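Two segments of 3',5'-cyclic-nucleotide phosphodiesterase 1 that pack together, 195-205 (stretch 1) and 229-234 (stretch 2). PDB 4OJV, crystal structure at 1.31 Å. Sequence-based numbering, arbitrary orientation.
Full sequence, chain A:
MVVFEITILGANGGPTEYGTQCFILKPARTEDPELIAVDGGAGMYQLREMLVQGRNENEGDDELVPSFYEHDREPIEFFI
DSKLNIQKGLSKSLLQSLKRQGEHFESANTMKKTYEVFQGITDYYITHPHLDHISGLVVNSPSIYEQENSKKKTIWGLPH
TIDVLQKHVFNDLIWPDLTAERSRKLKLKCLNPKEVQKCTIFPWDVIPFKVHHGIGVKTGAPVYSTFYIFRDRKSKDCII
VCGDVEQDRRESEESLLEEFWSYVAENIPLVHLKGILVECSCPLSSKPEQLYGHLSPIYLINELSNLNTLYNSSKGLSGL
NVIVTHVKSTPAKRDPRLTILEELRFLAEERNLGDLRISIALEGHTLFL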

# COMPACT_ATOMS: atom_id res chain seq x y z
N GLU A 195 -19.45 -6.05 -23.91
CA GLU A 195 -19.70 -7.44 -24.29
C GLU A 195 -19.92 -8.29 -23.05
O GLU A 195 -19.18 -8.18 -22.06
CB GLU A 195 -18.52 -7.97 -25.10
CG GLU A 195 -18.75 -9.30 -25.80
CD GLU A 195 -17.51 -9.78 -26.53
OE1 GLU A 195 -16.61 -10.35 -25.88
OE2 GLU A 195 -17.44 -9.58 -27.76
N VAL A 196 -20.94 -9.14 -23.11
CA VAL A 196 -21.24 -10.07 -22.04
C VAL A 196 -20.21 -11.18 -22.09
O VAL A 196 -20.14 -11.96 -23.05
CB VAL A 196 -22.67 -10.66 -22.15
CG1 VAL A 196 -22.93 -11.68 -21.05
CG2 VAL A 196 -23.72 -9.56 -22.10
N GLN A 197 -19.38 -11.21 -21.06
CA GLN A 197 -18.32 -12.20 -20.96
C GLN A 197 -18.58 -13.09 -19.74
O GLN A 197 -19.42 -12.75 -18.89
CB GLN A 197 -16.96 -11.47 -21.00
CG GLN A 197 -16.67 -10.96 -22.42
CD GLN A 197 -15.90 -9.63 -22.51
OE1 GLN A 197 -16.36 -8.58 -22.04
NE2 GLN A 197 -14.75 -9.68 -23.17
N LYS A 198 -17.95 -14.25 -19.67
CA LYS A 198 -18.27 -15.18 -18.59
C LYS A 198 -17.20 -15.18 -17.51
O LYS A 198 -16.01 -15.10 -17.81
CB LYS A 198 -18.46 -16.61 -19.13
CG LYS A 198 -19.44 -16.73 -20.30
CD LYS A 198 -20.86 -16.37 -19.90
CE LYS A 198 -21.78 -16.30 -21.11
NZ LYS A 198 -23.13 -15.77 -20.76
N CYS A 199 -17.64 -15.24 -16.26
CA CYS A 199 -16.73 -15.48 -15.15
C CYS A 199 -16.26 -16.93 -15.21
O CYS A 199 -16.97 -17.80 -15.74
CB CYS A 199 -17.39 -15.18 -13.81
SG CYS A 199 -17.74 -13.43 -13.49
N THR A 200 -15.08 -17.19 -14.66
CA THR A 200 -14.41 -18.48 -14.82
C THR A 200 -14.96 -19.59 -13.92
O THR A 200 -15.01 -20.75 -14.33
CB THR A 200 -12.88 -18.35 -14.59
OG1 THR A 200 -12.62 -18.06 -13.21
CG2 THR A 200 -12.30 -17.24 -15.46
N ILE A 201 -15.36 -19.24 -12.70
CA ILE A 201 -15.85 -20.27 -11.77
C ILE A 201 -17.32 -20.06 -11.43
O ILE A 201 -18.13 -21.01 -11.50
CB ILE A 201 -15.00 -20.36 -10.47
CG1 ILE A 201 -13.52 -20.63 -10.80
CG2 ILE A 201 -15.56 -21.39 -9.50
CD1 ILE A 201 -13.21 -22.01 -11.34
N PHE A 202 -17.69 -18.83 -11.08
CA PHE A 202 -19.07 -18.58 -10.69
C PHE A 202 -19.94 -18.52 -11.94
O PHE A 202 -19.47 -18.10 -12.99
CB PHE A 202 -19.21 -17.27 -9.90
CG PHE A 202 -18.27 -17.14 -8.73
CD1 PHE A 202 -17.92 -18.24 -7.94
CD2 PHE A 202 -17.76 -15.89 -8.39
CE1 PHE A 202 -17.06 -18.10 -6.86
CE2 PHE A 202 -16.89 -15.74 -7.31
CZ PHE A 202 -16.55 -16.84 -6.55
N PRO A 203 -21.22 -18.91 -11.81
CA PRO A 203 -22.15 -18.90 -12.95
C PRO A 203 -22.68 -17.48 -13.19
O PRO A 203 -23.90 -17.23 -13.12
CB PRO A 203 -23.25 -19.87 -12.51
CG PRO A 203 -23.25 -19.78 -11.02
CD PRO A 203 -21.82 -19.56 -10.62
N TRP A 204 -21.74 -16.58 -13.45
CA TRP A 204 -22.01 -15.15 -13.59
C TRP A 204 -21.53 -14.62 -14.91
O TRP A 204 -20.54 -15.09 -15.46
CB TRP A 204 -21.26 -14.35 -12.54
CG TRP A 204 -21.61 -14.59 -11.11
CD1 TRP A 204 -22.57 -15.43 -10.56
CD2 TRP A 204 -20.97 -13.94 -9.98
NE1 TRP A 204 -22.57 -15.35 -9.19
CE2 TRP A 204 -21.61 -14.46 -8.78
CE3 TRP A 204 -19.95 -13.01 -9.85
CZ2 TRP A 204 -21.24 -14.05 -7.51
CZ3 TRP A 204 -19.58 -12.59 -8.57
CH2 TRP A 204 -20.21 -13.10 -7.43
N ASP A 205 -22.24 -13.62 -15.41
CA ASP A 205 -21.76 -12.80 -16.51
C ASP A 205 -21.02 -11.60 -15.95
O ASP A 205 -21.38 -11.08 -14.89
CB ASP A 205 -22.92 -12.28 -17.37
CG ASP A 205 -23.72 -13.39 -18.03
OD1 ASP A 205 -23.17 -14.47 -18.32
OD2 ASP A 205 -24.92 -13.14 -18.28
N ILE A 229 -20.47 -4.69 -14.56
CA ILE A 229 -21.71 -5.35 -14.15
C ILE A 229 -21.42 -6.83 -13.93
O ILE A 229 -20.85 -7.48 -14.81
CB ILE A 229 -22.83 -5.21 -15.20
CG1 ILE A 229 -23.04 -3.74 -15.58
CG2 ILE A 229 -24.12 -5.87 -14.69
CD1 ILE A 229 -24.05 -3.52 -16.69
N PHE A 230 -21.80 -7.34 -12.77
CA PHE A 230 -21.79 -8.78 -12.52
C PHE A 230 -23.23 -9.26 -12.41
O PHE A 230 -23.99 -8.74 -11.61
CB PHE A 230 -21.00 -9.14 -11.25
CG PHE A 230 -19.54 -8.81 -11.35
CD1 PHE A 230 -19.06 -7.55 -10.99
CD2 PHE A 230 -18.64 -9.74 -11.86
CE1 PHE A 230 -17.72 -7.25 -11.11
CE2 PHE A 230 -17.29 -9.44 -11.98
CZ PHE A 230 -16.84 -8.19 -11.61
N ARG A 231 -23.58 -10.24 -13.24
CA ARG A 231 -24.94 -10.77 -13.26
C ARG A 231 -24.95 -12.25 -12.93
O ARG A 231 -24.28 -13.05 -13.59
CB ARG A 231 -25.58 -10.54 -14.63
CG ARG A 231 -26.96 -11.19 -14.78
CD ARG A 231 -27.69 -10.70 -16.02
NE ARG A 231 -26.92 -11.01 -17.22
CZ ARG A 231 -26.91 -10.27 -18.32
NH1 ARG A 231 -27.64 -9.16 -18.39
NH2 ARG A 231 -26.16 -10.64 -19.35
N ASP A 232 -25.70 -12.62 -11.89
CA ASP A 232 -25.93 -14.02 -11.59
C ASP A 232 -26.93 -14.56 -12.60
O ASP A 232 -28.06 -14.09 -12.66
CB ASP A 232 -26.48 -14.18 -10.18
CG ASP A 232 -26.83 -15.61 -9.87
OD1 ASP A 232 -25.95 -16.47 -10.03
OD2 ASP A 232 -27.98 -15.87 -9.48
N ARG A 233 -26.53 -15.55 -13.39
CA ARG A 233 -27.40 -16.02 -14.47
C ARG A 233 -28.70 -16.66 -14.02
O ARG A 233 -29.73 -16.47 -14.66
CB ARG A 233 -26.64 -16.91 -15.45
CG ARG A 233 -25.75 -16.11 -16.38
CD ARG A 233 -25.24 -16.96 -17.53
NE ARG A 233 -24.45 -18.09 -17.04
CZ ARG A 233 -23.15 -18.04 -16.77
NH1 ARG A 233 -22.47 -16.92 -16.94
NH2 ARG A 233 -22.53 -19.13 -16.33
N LYS A 234 -28.66 -17.37 -12.90
CA LYS A 234 -29.87 -18.05 -12.41
C LYS A 234 -30.94 -17.07 -11.94
O LYS A 234 -32.08 -17.10 -12.42
CB LYS A 234 -29.54 -19.03 -11.28
CG LYS A 234 -30.76 -19.78 -10.75
CD LYS A 234 -30.40 -20.70 -9.59
CE LYS A 234 -31.59 -21.57 -9.20
NZ LYS A 234 -31.25 -22.50 -8.09
O HOH W 1 -19.87 -18.27 -16.01
O HOH W 2 -26.22 -18.37 -11.87
O HOH W 3 -24.42 -17.19 -7.93

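Residues 195-205 and 229-234 meet where the strand starting at Trp 204 pairs antiparallel with the end of strand 229-232, burying 558 Å² in all, and the contact centres on Arg 233, Asp 205 and Arg 231. The backbone sets the register. Asp 205 and Arg 231 form a hydrogen-bonded pair, with Asp 205 N donating to Arg 231 O (2.8 Å) and Arg 231 N to Asp 205 O (2.9 Å); Trp 204 and Asp 232 form the adjoining non-hydrogen-bonded pair. Beyond it the ladder gains one more rung, Arg 233 N to Pro 203 O (3.1 Å), nearly straight at 169°.

Because Asp 205 and Arg 231 are cross-strand partners, their side chains leave the same face of the sheet and can meet. The carboxylate of Asp 205 is buried, and its charge is answered on both oxygens. Asp 205 OD2 accepts from Arg 231 NH2 (3.0 Å) and Arg 231 NE (3.1 Å), a salt bridge lying at the edge of the guanidinium, near its plane. OD1 of Asp 205 takes a second salt bridge from Arg 233 NH1 (2.9 Å) and a third, within its own stretch, from Lys 198 NZ (2.8 Å). Asp 205 OD1 draws two like charges close together, Lys 198 NZ and Arg 233 NH1 being 4.0 Å apart. Short aspartate suits the site: it keeps the carboxylate near the strand, while the longer arginines and lysine reach in to it.

Arg 233 covers the most surface, 109 Å². Its CA-to-CB bond points toward stretch 1, and the chain (m, t, m) carries the guanidinium back over Pro 203 and Trp 204, so that Pro 203 C and Trp 204 N lie over one of its faces while Asp 205 OD1 meets its edge. Arg 233 NH2 also donates to water 1 (2.8 Å), which lies within hydrogen-bonding reach of Cys 199 O (3.0 Å) and Phe 202 O (3.1 Å). The side chain of Val 196 borders the other arginine, its CG1 3.8 Å from Arg 231 NH2.

Trp 204 and Asp 232 share the face away from the Asp 205-Arg 231 pair. Water 3 links them, accepting from Trp 204 NE1 (2.9 Å) and donating to Asp 232 OD1 (2.7 Å), so the buried indole nitrogen keeps a polar partner. Water 2 joins the same Asp 232 OD1 (2.7 Å) to Pro 203 O (2.9 Å). Apolar packing completes the contact: buried Phe 230 places CD2 4.1 Å from Trp 204 CE3 and 4.1 Å from Cys 199 SG, with the sulfur at the phenyl edge.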